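Local coordinates for protein 3-carboxy-cis,cis-muconate cycloisomerase (Acinetobacter calcoaceticus, PDB 1Q5N) that is a largely helical cycloisomerase of the lyase family, assembled from four chains, at residues A40-V44 / G45-Q49; Y29-E32 / A33-L37; E402-H405 / L406-I410; A241-L244 / G245-G249. All blocks are in the same frame, centred on the assembly; numbering follows the deposited sequence.

Interaction 1 (A40-V44 / G45-Q49). Unlike the reference sequence in segment 40-44: Ala40 (reference Gln).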
loop_
_atom_site.group_PDB
_atom_site.type_symbol
_atom_site.label_atom_id
_atom_site.label_comp_id
_atom_site.label_asym_id
_atom_site.label_seq_id
_atom_site.Cartn_x
_atom_site.Cartn_y
_atom_site.Cartn_z
ATOM N N ALA A 40 -39.993 -9.565 -8.414
ATOM C CA ALA A 40 -39.550 -10.224 -9.634
ATOM C C ALA A 40 -40.036 -11.652 -9.658
ATOM O O ALA A 40 -40.393 -12.156 -10.716
ATOM C CB ALA A 40 -38.039 -10.189 -9.748
ATOM N N GLN A 41 -40.045 -12.295 -8.490
ATOM C CA GLN A 41 -40.486 -13.685 -8.405
ATOM C C GLN A 41 -42.005 -13.831 -8.612
ATOM O O GLN A 41 -42.444 -14.763 -9.285
ATOM C CB GLN A 41 -40.064 -14.311 -7.070
ATOM C CG GLN A 41 -38.592 -14.514 -6.996
ATOM C CD GLN A 41 -38.117 -15.012 -5.640
ATOM O OE1 GLN A 41 -38.757 -14.776 -4.610
ATOM N NE2 GLN A 41 -36.962 -15.691 -5.632
ATOM N N ALA A 42 -42.785 -12.917 -8.036
ATOM C CA ALA A 42 -44.246 -12.936 -8.186
ATOM C C ALA A 42 -44.568 -12.727 -9.666
ATOM O O ALA A 42 -45.394 -13.409 -10.247
ATOM C CB ALA A 42 -44.900 -11.822 -7.335
ATOM N N GLN A 43 -43.875 -11.793 -10.276
ATOM C CA GLN A 43 -44.076 -11.503 -11.671
ATOM C C GLN A 43 -43.807 -12.673 -12.656
ATOM O O GLN A 43 -44.310 -12.655 -13.784
ATOM C CB GLN A 43 -43.234 -10.274 -12.011
ATOM C CG GLN A 43 -42.934 -10.080 -13.454
ATOM C CD GLN A 43 -42.065 -8.872 -13.675
ATOM O OE1 GLN A 43 -41.406 -8.736 -14.730
ATOM N NE2 GLN A 43 -42.055 -7.967 -12.684
ATOM N N VAL A 44 -43.015 -13.671 -12.269
ATOM C CA VAL A 44 -42.767 -14.801 -13.171
ATOM C C VAL A 44 -43.360 -16.107 -12.631
ATOM O O VAL A 44 -43.075 -17.193 -13.143
ATOM C CB VAL A 44 -41.256 -15.044 -13.421
ATOM C CG1 VAL A 44 -40.647 -13.855 -14.115
ATOM C CG2 VAL A 44 -40.541 -15.343 -12.105
ATOM N N GLY A 45 -44.156 -16.006 -11.573
ATOM C CA GLY A 45 -44.760 -17.199 -11.029
ATOM C C GLY A 45 -44.074 -17.902 -9.874
ATOM O O GLY A 45 -44.720 -18.679 -9.175
ATOM N N VAL A 46 -42.795 -17.656 -9.626
ATOM C CA VAL A 46 -42.134 -18.354 -8.523
ATOM C C VAL A 46 -42.780 -18.181 -7.136
ATOM O O VAL A 46 -42.661 -19.061 -6.296
ATOM C CB VAL A 46 -40.644 -17.992 -8.475
ATOM C CG1 VAL A 46 -39.945 -18.725 -7.321
ATOM C CG2 VAL A 46 -40.015 -18.343 -9.823
ATOM N N ILE A 47 -43.417 -17.053 -6.846
ATOM C CA ILE A 47 -44.104 -16.958 -5.558
ATOM C C ILE A 47 -45.413 -16.245 -5.849
ATOM O O ILE A 47 -45.531 -15.524 -6.850
ATOM C CB ILE A 47 -43.336 -16.179 -4.446
ATOM C CG1 ILE A 47 -43.276 -14.694 -4.797
ATOM C CG2 ILE A 47 -41.975 -16.827 -4.196
ATOM C CD1 ILE A 47 -42.775 -13.832 -3.688
ATOM N N PRO A 48 -46.420 -16.445 -4.985
ATOM C CA PRO A 48 -47.723 -15.799 -5.197
ATOM C C PRO A 48 -47.695 -14.291 -5.121
ATOM O O PRO A 48 -47.093 -13.711 -4.210
ATOM C CB PRO A 48 -48.599 -16.414 -4.117
ATOM C CG PRO A 48 -47.609 -16.755 -3.018
ATOM C CD PRO A 48 -46.412 -17.272 -3.764
ATOM N N GLN A 49 -48.352 -13.672 -6.091
ATOM C CA GLN A 49 -48.443 -12.232 -6.167
ATOM C C GLN A 49 -48.948 -11.684 -4.861
ATOM O O GLN A 49 -48.650 -10.544 -4.489
ATOM C CB GLN A 49 -49.404 -11.802 -7.262
ATOM C CG GLN A 49 -49.594 -10.292 -7.289
ATOM C CD GLN A 49 -48.286 -9.537 -7.571
ATOM O OE1 GLN A 49 -47.596 -9.823 -8.574
ATOM N NE2 GLN A 49 -47.938 -8.565 -6.697
#
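Gln41 and Ile47 meet at the C-terminal end of helix 23-43, where the chain turns toward helix 49-59. Gly45, with a positive phi of 95°, lies in this turn. Gly45 N donates to Ala42 O at 3.2 Å. Ile47 N reaches back to Gln41 O in a weak bond of 3.5 Å.

Gln41 can be followed outward. Gln41 CB sits 4.0 Å from Val46 CB and equally far from Ile47 CG1. CG then turns anti to the carbonyl carbon (chi1 -70°), and the chain runs on extended. Gln41 OE1 ends 3.8 Å from Ile47 CG2, the two side chains crossing at a slant. Gln41 NE2 is held by the backbone O of Trp106, a residue that also packs on Val46 and Ile47.

Val44 and Val46 lie side by side and point the same way, with their CG2 methyls in contact. Both also touch Val213 of helix 210-221. On the Ala42 side, Gln49 bends at chi2 (61°), which brings Gln49 OE1 to 3.6 Å from Ala42 CB. Gln49 NE2 is hydrogen-bonded to Thr53 OG1. The CA of Ala42 makes a nearly straight CA-H...O contact of 3.2 Å with Ile47 O.

Interaction 2 (Y29-E32 / A33-L37)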
loop_
_atom_site.group_PDB
_atom_site.type_symbol
_atom_site.label_atom_id
_atom_site.label_comp_id
_atom_site.label_asym_id
_atom_site.label_seq_id
_atom_site.Cartn_x
_atom_site.Cartn_y
_atom_site.Cartn_z
ATOM N N TYR A 29 -31.179 -0.069 1.675
ATOM C CA TYR A 29 -30.913 -0.639 0.357
ATOM C C TYR A 29 -31.112 -2.154 0.385
ATOM O O TYR A 29 -31.526 -2.747 -0.619
ATOM C CB TYR A 29 -29.483 -0.305 -0.108
ATOM C CG TYR A 29 -29.275 1.136 -0.508
ATOM C CD1 TYR A 29 -29.828 1.629 -1.694
ATOM C CD2 TYR A 29 -28.443 1.987 0.237
ATOM C CE1 TYR A 29 -29.557 2.915 -2.146
ATOM C CE2 TYR A 29 -28.164 3.310 -0.212
ATOM C CZ TYR A 29 -28.731 3.755 -1.412
ATOM O OH TYR A 29 -28.505 5.030 -1.897
ATOM N N MET A 30 -30.832 -2.781 1.523
ATOM C CA MET A 30 -31.033 -4.237 1.609
ATOM C C MET A 30 -32.533 -4.537 1.535
ATOM O O MET A 30 -32.959 -5.524 0.878
ATOM C CB MET A 30 -30.439 -4.809 2.907
ATOM C CG MET A 30 -28.889 -4.812 2.876
ATOM S SD MET A 30 -28.164 -5.247 4.481
ATOM C CE MET A 30 -28.300 -6.956 4.322
ATOM N N VAL A 31 -33.319 -3.692 2.203
ATOM C CA VAL A 31 -34.765 -3.837 2.176
ATOM C C VAL A 31 -35.196 -3.694 0.707
ATOM O O VAL A 31 -35.942 -4.528 0.175
ATOM C CB VAL A 31 -35.451 -2.755 3.031
ATOM C CG1 VAL A 31 -36.977 -2.689 2.698
ATOM C CG2 VAL A 31 -35.225 -3.056 4.533
ATOM N N GLU A 32 -34.679 -2.676 0.040
ATOM C CA GLU A 32 -35.037 -2.460 -1.341
ATOM C C GLU A 32 -34.733 -3.690 -2.210
ATOM O O GLU A 32 -35.527 -4.061 -3.101
ATOM C CB GLU A 32 -34.281 -1.248 -1.851
ATOM C CG GLU A 32 -34.651 -0.781 -3.255
ATOM C CD GLU A 32 -33.943 0.552 -3.608
ATOM O OE1 GLU A 32 -33.634 1.349 -2.671
ATOM O OE2 GLU A 32 -33.708 0.809 -4.817
ATOM N N ALA A 33 -33.575 -4.310 -1.963
ATOM C CA ALA A 33 -33.187 -5.516 -2.698
ATOM C C ALA A 33 -34.173 -6.706 -2.448
ATOM O O ALA A 33 -34.463 -7.491 -3.367
ATOM C CB ALA A 33 -31.774 -5.944 -2.303
ATOM N N GLU A 34 -34.622 -6.857 -1.195
ATOM C CA GLU A 34 -35.551 -7.928 -0.831
ATOM C C GLU A 34 -36.919 -7.731 -1.525
ATOM O O GLU A 34 -37.489 -8.678 -2.078
ATOM C CB GLU A 34 -35.704 -7.990 0.686
ATOM C CG GLU A 34 -34.470 -8.501 1.422
ATOM C CD GLU A 34 -34.198 -9.982 1.204
ATOM O OE1 GLU A 34 -34.913 -10.647 0.436
ATOM O OE2 GLU A 34 -33.253 -10.493 1.808
ATOM N N VAL A 35 -37.392 -6.482 -1.544
ATOM C CA VAL A 35 -38.640 -6.128 -2.197
ATOM C C VAL A 35 -38.539 -6.437 -3.673
ATOM O O VAL A 35 -39.423 -7.065 -4.224
ATOM C CB VAL A 35 -38.959 -4.625 -2.042
ATOM C CG1 VAL A 35 -40.151 -4.249 -2.889
ATOM C CG2 VAL A 35 -39.246 -4.314 -0.604
ATOM N N ALA A 36 -37.455 -6.029 -4.321
ATOM C CA ALA A 36 -37.348 -6.266 -5.751
ATOM C C ALA A 36 -37.349 -7.748 -6.073
ATOM O O ALA A 36 -37.879 -8.167 -7.111
ATOM C CB ALA A 36 -36.099 -5.603 -6.309
ATOM N N LEU A 37 -36.744 -8.534 -5.180
ATOM C CA LEU A 37 -36.657 -9.984 -5.336
ATOM C C LEU A 37 -38.057 -10.656 -5.287
ATOM O O LEU A 37 -38.350 -11.535 -6.094
ATOM C CB LEU A 37 -35.772 -10.585 -4.230
ATOM C CG LEU A 37 -35.636 -12.117 -4.321
ATOM C CD1 LEU A 37 -34.970 -12.481 -5.621
ATOM C CD2 LEU A 37 -34.837 -12.653 -3.155
#
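Val31 and Val35 stand one turn apart, and Val31 CG1 comes within 4.3 Å of Val35 CG2. This is an easy touch between methyls. The closer packing is against the backbone. Val35 CG2 lies 3.4 Å from Val31 O, because Val35 CG1 takes the place anti to the backbone N (chi1 172°) and leaves CG2 beside that N. Both valines also rest on Ala59 of helix 49-59.

Glu34 is packed in the same manner. Glu34 CG is 3.4 Å from Met30 O, and the chain then bends at chi2 (-70°) and leads away. Glu34 OE2 is bonded to His105 ND1, so the acid has a partner within the buried side. Ala33 CB lies 3.4 Å from Met30 O and touches Tyr217 of helix 210-221.

The motif is a regular alpha-helix, the middle of helix 23-43. Four i to i+4 bonds join the two halves. Val35 N to Val31 O is the straightest at the hydrogen, 168°.

The partly exposed side carries Tyr29 and Glu32. The CB of Tyr29 leaves the backbone away from residues 33-37. Its ring packs on Leu120 and Gln121 of helix 110-146, and its OH bonds to Asp124 of that helix. Toward solvent, Glu32 stretches out beyond CG.

Interaction 3 (E402-H405 / L406-I410)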
loop_
_atom_site.group_PDB
_atom_site.type_symbol
_atom_site.label_atom_id
_atom_site.label_comp_id
_atom_site.label_asym_id
_atom_site.label_seq_id
_atom_site.Cartn_x
_atom_site.Cartn_y
_atom_site.Cartn_z
ATOM N N GLU A 402 27.774 42.078 -11.767
ATOM C CA GLU A 402 27.361 43.458 -11.451
ATOM C C GLU A 402 26.028 43.544 -10.663
ATOM O O GLU A 402 25.621 44.628 -10.233
ATOM C CB GLU A 402 27.174 44.256 -12.736
ATOM C CG GLU A 402 28.421 44.416 -13.555
ATOM C CD GLU A 402 28.196 45.394 -14.694
ATOM O OE1 GLU A 402 27.222 46.157 -14.580
ATOM O OE2 GLU A 402 28.978 45.427 -15.683
ATOM N N GLN A 403 25.360 42.400 -10.482
ATOM C CA GLN A 403 24.044 42.343 -9.831
ATOM C C GLN A 403 23.102 43.357 -10.503
ATOM O O GLN A 403 22.502 44.177 -9.838
ATOM C CB GLN A 403 24.144 42.588 -8.296
ATOM C CG GLN A 403 24.953 41.471 -7.550
ATOM C CD GLN A 403 24.561 41.259 -6.067
ATOM O OE1 GLN A 403 23.568 40.564 -5.759
ATOM N NE2 GLN A 403 25.336 41.854 -5.145
ATOM N N LYS A 404 22.991 43.300 -11.827
ATOM C CA LYS A 404 22.119 44.204 -12.567
ATOM C C LYS A 404 21.126 43.332 -13.285
ATOM O O LYS A 404 21.360 42.140 -13.422
ATOM C CB LYS A 404 22.883 44.972 -13.656
ATOM C CG LYS A 404 23.852 46.018 -13.171
ATOM C CD LYS A 404 23.337 47.404 -13.551
ATOM C CE LYS A 404 24.358 48.505 -13.243
ATOM N NZ LYS A 404 24.428 48.805 -11.742
ATOM N N HIS A 405 20.047 43.937 -13.780
ATOM C CA HIS A 405 19.059 43.202 -14.548
ATOM C C HIS A 405 19.730 42.816 -15.888
ATOM O O HIS A 405 20.497 43.591 -16.477
ATOM C CB HIS A 405 17.834 44.101 -14.780
ATOM C CG HIS A 405 16.627 43.393 -15.327
ATOM N ND1 HIS A 405 16.536 42.971 -16.642
ATOM C CD2 HIS A 405 15.459 43.032 -14.734
ATOM C CE1 HIS A 405 15.370 42.370 -16.829
ATOM N NE2 HIS A 405 14.697 42.390 -15.690
ATOM N N LEU A 406 19.453 41.615 -16.374
ATOM C CA LEU A 406 20.029 41.205 -17.636
ATOM C C LEU A 406 19.709 42.201 -18.765
ATOM O O LEU A 406 20.502 42.328 -19.697
ATOM C CB LEU A 406 19.543 39.793 -18.029
ATOM C CG LEU A 406 20.153 39.215 -19.316
ATOM C CD1 LEU A 406 21.683 38.988 -19.188
ATOM C CD2 LEU A 406 19.450 37.929 -19.635
ATOM N N LYS A 407 18.556 42.875 -18.713
ATOM C CA LYS A 407 18.212 43.820 -19.793
ATOM C C LYS A 407 19.251 44.969 -19.812
ATOM O O LYS A 407 19.732 45.352 -20.866
ATOM C CB LYS A 407 16.768 44.392 -19.652
ATOM C CG LYS A 407 16.308 45.197 -20.894
ATOM C CD LYS A 407 14.802 45.580 -20.882
ATOM C CE LYS A 407 14.492 46.855 -20.083
ATOM N NZ LYS A 407 13.003 47.006 -19.872
ATOM N N ASP A 408 19.606 45.483 -18.641
ATOM C CA ASP A 408 20.595 46.540 -18.544
ATOM C C ASP A 408 21.905 46.143 -19.173
ATOM O O ASP A 408 22.520 46.957 -19.857
ATOM C CB ASP A 408 20.825 46.925 -17.096
ATOM C CG ASP A 408 19.554 47.454 -16.450
ATOM O OD1 ASP A 408 18.647 47.914 -17.228
ATOM O OD2 ASP A 408 19.470 47.418 -15.182
ATOM N N ILE A 409 22.320 44.890 -19.001
ATOM C CA ILE A 409 23.590 44.456 -19.562
ATOM C C ILE A 409 23.502 44.202 -21.068
ATOM O O ILE A 409 24.325 44.654 -21.852
ATOM C CB ILE A 409 24.088 43.152 -18.880
ATOM C CG1 ILE A 409 24.328 43.398 -17.404
ATOM C CG2 ILE A 409 25.295 42.598 -19.614
ATOM C CD1 ILE A 409 25.193 44.572 -17.083
ATOM N N ILE A 410 22.491 43.477 -21.490
ATOM C CA ILE A 410 22.411 43.176 -22.890
ATOM C C ILE A 410 22.225 44.422 -23.750
ATOM O O ILE A 410 22.762 44.479 -24.856
ATOM C CB ILE A 410 21.307 42.107 -23.149
ATOM C CG1 ILE A 410 21.934 40.937 -23.895
ATOM C CG2 ILE A 410 20.180 42.647 -23.988
ATOM C CD1 ILE A 410 21.657 39.650 -23.240
#
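The imidazole of His405 meets Lys407 at its edge. Lys407 N lies in the ring plane, only 7° out of it, and donates to His405 ND1 at 2.9 Å. The bond is fairly straight, 163° at the hydrogen. ND1 therefore acts as an acceptor here. Leu406 N and Asp408 N stand oblique to the ring. Lys407 CB follows its own N toward the same ring atom, 3.3 Å from His405 ND1. The ring reaches this place because CG swings anti to the backbone N (chi1 -169°), beside the carbonyl carbon. The rest of the Lys407 chain leads away, and NZ forms a salt bridge with Asp426.

Asp408 OD2 is 3.7 Å from His405 CB. The side chains of Lys404 and Asp408 cross at about a right angle, with Lys404 CD 4.2 Å from Asp408 OD2. Lys404 NZ stays 6.2 Å from Asp408 OD2, so any attraction between the charges is probably modest.

The flat carboxylate of Glu402 is met by a methyl. Ile409 CD1 lies 3.6 Å from Glu402 OE1. Ile409 also packs on Ala395 and Ala399 of helix 385-402. Ile409 N gives His405 O a weak bond of 3.4 Å.

The whole is a helix-to-helix connection. A Schellman motif, with Gln403 at its positive-phi position, closes helix 385-402, and His405 is the side-chain N-cap of the short helix 406-410.

Interaction 4 (A241-L244 / G245-G249)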
loop_
_atom_site.group_PDB
_atom_site.type_symbol
_atom_site.label_atom_id
_atom_site.label_comp_id
_atom_site.label_asym_id
_atom_site.label_seq_id
_atom_site.Cartn_x
_atom_site.Cartn_y
_atom_site.Cartn_z
ATOM N N ALA A 241 -13.424 1.581 -7.675
ATOM C CA ALA A 241 -12.424 2.195 -6.770
ATOM C C ALA A 241 -11.280 2.816 -7.583
ATOM O O ALA A 241 -10.832 3.904 -7.267
ATOM C CB ALA A 241 -11.826 1.147 -5.737
ATOM N N SER A 242 -10.830 2.131 -8.632
ATOM C CA SER A 242 -9.711 2.650 -9.423
ATOM C C SER A 242 -9.982 4.027 -10.063
ATOM O O SER A 242 -9.089 4.858 -10.176
ATOM C CB SER A 242 -9.280 1.637 -10.521
ATOM O OG SER A 242 -10.248 1.553 -11.544
ATOM N N VAL A 243 -11.218 4.265 -10.469
ATOM C CA VAL A 243 -11.584 5.533 -11.083
ATOM C C VAL A 243 -11.672 6.637 -9.994
ATOM O O VAL A 243 -11.226 7.761 -10.204
ATOM C CB VAL A 243 -12.906 5.324 -11.866
ATOM C CG1 VAL A 243 -13.518 6.674 -12.304
ATOM C CG2 VAL A 243 -12.597 4.483 -13.113
ATOM N N LEU A 244 -12.209 6.294 -8.820
ATOM C CA LEU A 244 -12.291 7.240 -7.722
ATOM C C LEU A 244 -10.846 7.577 -7.328
ATOM O O LEU A 244 -10.542 8.718 -7.032
ATOM C CB LEU A 244 -13.053 6.636 -6.533
ATOM C CG LEU A 244 -14.518 6.321 -6.917
ATOM C CD1 LEU A 244 -15.158 5.561 -5.725
ATOM C CD2 LEU A 244 -15.316 7.619 -7.323
ATOM N N GLY A 245 -9.966 6.577 -7.343
ATOM C CA GLY A 245 -8.578 6.803 -7.013
ATOM C C GLY A 245 -7.920 7.823 -7.954
ATOM O O GLY A 245 -7.156 8.672 -7.491
ATOM N N ILE A 246 -8.208 7.762 -9.256
ATOM C CA ILE A 246 -7.624 8.698 -10.190
ATOM C C ILE A 246 -8.163 10.108 -9.947
ATOM O O ILE A 246 -7.419 11.090 -9.998
ATOM C CB ILE A 246 -7.910 8.282 -11.638
ATOM C CG1 ILE A 246 -7.072 7.044 -11.996
ATOM C CG2 ILE A 246 -7.617 9.438 -12.594
ATOM C CD1 ILE A 246 -7.574 6.392 -13.285
ATOM N N ILE A 247 -9.452 10.209 -9.632
ATOM C CA ILE A 247 -10.029 11.518 -9.382
ATOM C C ILE A 247 -9.370 12.123 -8.149
ATOM O O ILE A 247 -9.053 13.314 -8.132
ATOM C CB ILE A 247 -11.586 11.432 -9.164
ATOM C CG1 ILE A 247 -12.245 11.039 -10.496
ATOM C CG2 ILE A 247 -12.123 12.758 -8.546
ATOM C CD1 ILE A 247 -13.697 10.509 -10.348
ATOM N N THR A 248 -9.163 11.316 -7.115
ATOM C CA THR A 248 -8.553 11.873 -5.919
ATOM C C THR A 248 -7.129 12.293 -6.234
ATOM O O THR A 248 -6.688 13.338 -5.751
ATOM C CB THR A 248 -8.561 10.878 -4.765
ATOM O OG1 THR A 248 -9.913 10.699 -4.364
ATOM C CG2 THR A 248 -7.736 11.396 -3.558
ATOM N N GLY A 249 -6.417 11.506 -7.052
ATOM C CA GLY A 249 -5.067 11.911 -7.420
ATOM C C GLY A 249 -5.071 13.257 -8.194
ATOM O O GLY A 249 -4.176 14.075 -7.988
#
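The carbonyl of Leu244 accepts twice from Thr248. Leu244 O takes a bond from Thr248 N at 2.9 Å. Thr248 OG1 adds a weak bond of 3.4 Å to Leu244 O. OG1 can reach back because it stands anti to its own carbonyl carbon (chi1 -68°), on the side of the backbone N. The hydroxyl also pairs with Thr338 OG1 of helix 323-351.

Ile247 packs over the preceding turn. Ile247 CG1 lies 3.4 Å from Val243 O. Ile247 CD1 continues past that oxygen and comes within 4.3 Å of Val243 CG1. Ile247 CD1 is also 4.5 Å from Leu244 CD2, a lighter touch. Ile246 does likewise one residue earlier, with Ile246 CG1 3.5 Å from Ser242 O.

This is the regular alpha-helical interior of helix 235-261. The helix is consistent with the long-helix bundle of the fumarase/aspartase superfamily. The i to i+4 bonds vary in geometry. Gly245 N meets Ala241 O at 2.8 Å, while Ile246 N to Ser242 O is longer and less straight, 146°.

Further out, three helices and a second subunit lie against it. Leu244 leans on Ile334 and Phe335 of helix 323-351. Val243 and Ile246 face helix 166-191 through Ile184 and Arg183. Ala241 touches Met306 of helix 290-311. Ser242 marks the subunit boundary: its O accepts from Tyr310 OH of the second subunit, it packs against Ser242 of that subunit, and its own OG bonds to Glu239 O.

How the interactions relate
Interactions 1 and 2 both use helix 23-43. Interaction 2 is its middle; interaction 1 spans its C-terminal end and the following turn, with centres 15 Å apart. Helix 210-221 touches both. Interaction 4 lies near the middle of the elongated chain, its centre about 29 Å from that of interaction 2 and 41 Å from that of interaction 1. Interaction 3 is at the far end, on the opposite side of the chain's centre from interactions 1 and 2. Its centre is 88 Å from that of interaction 1 and 48 Å from that of interaction 4. Of the four contacts, interaction 4 alone is touched by another subunit. No two of them are in direct side-chain contact.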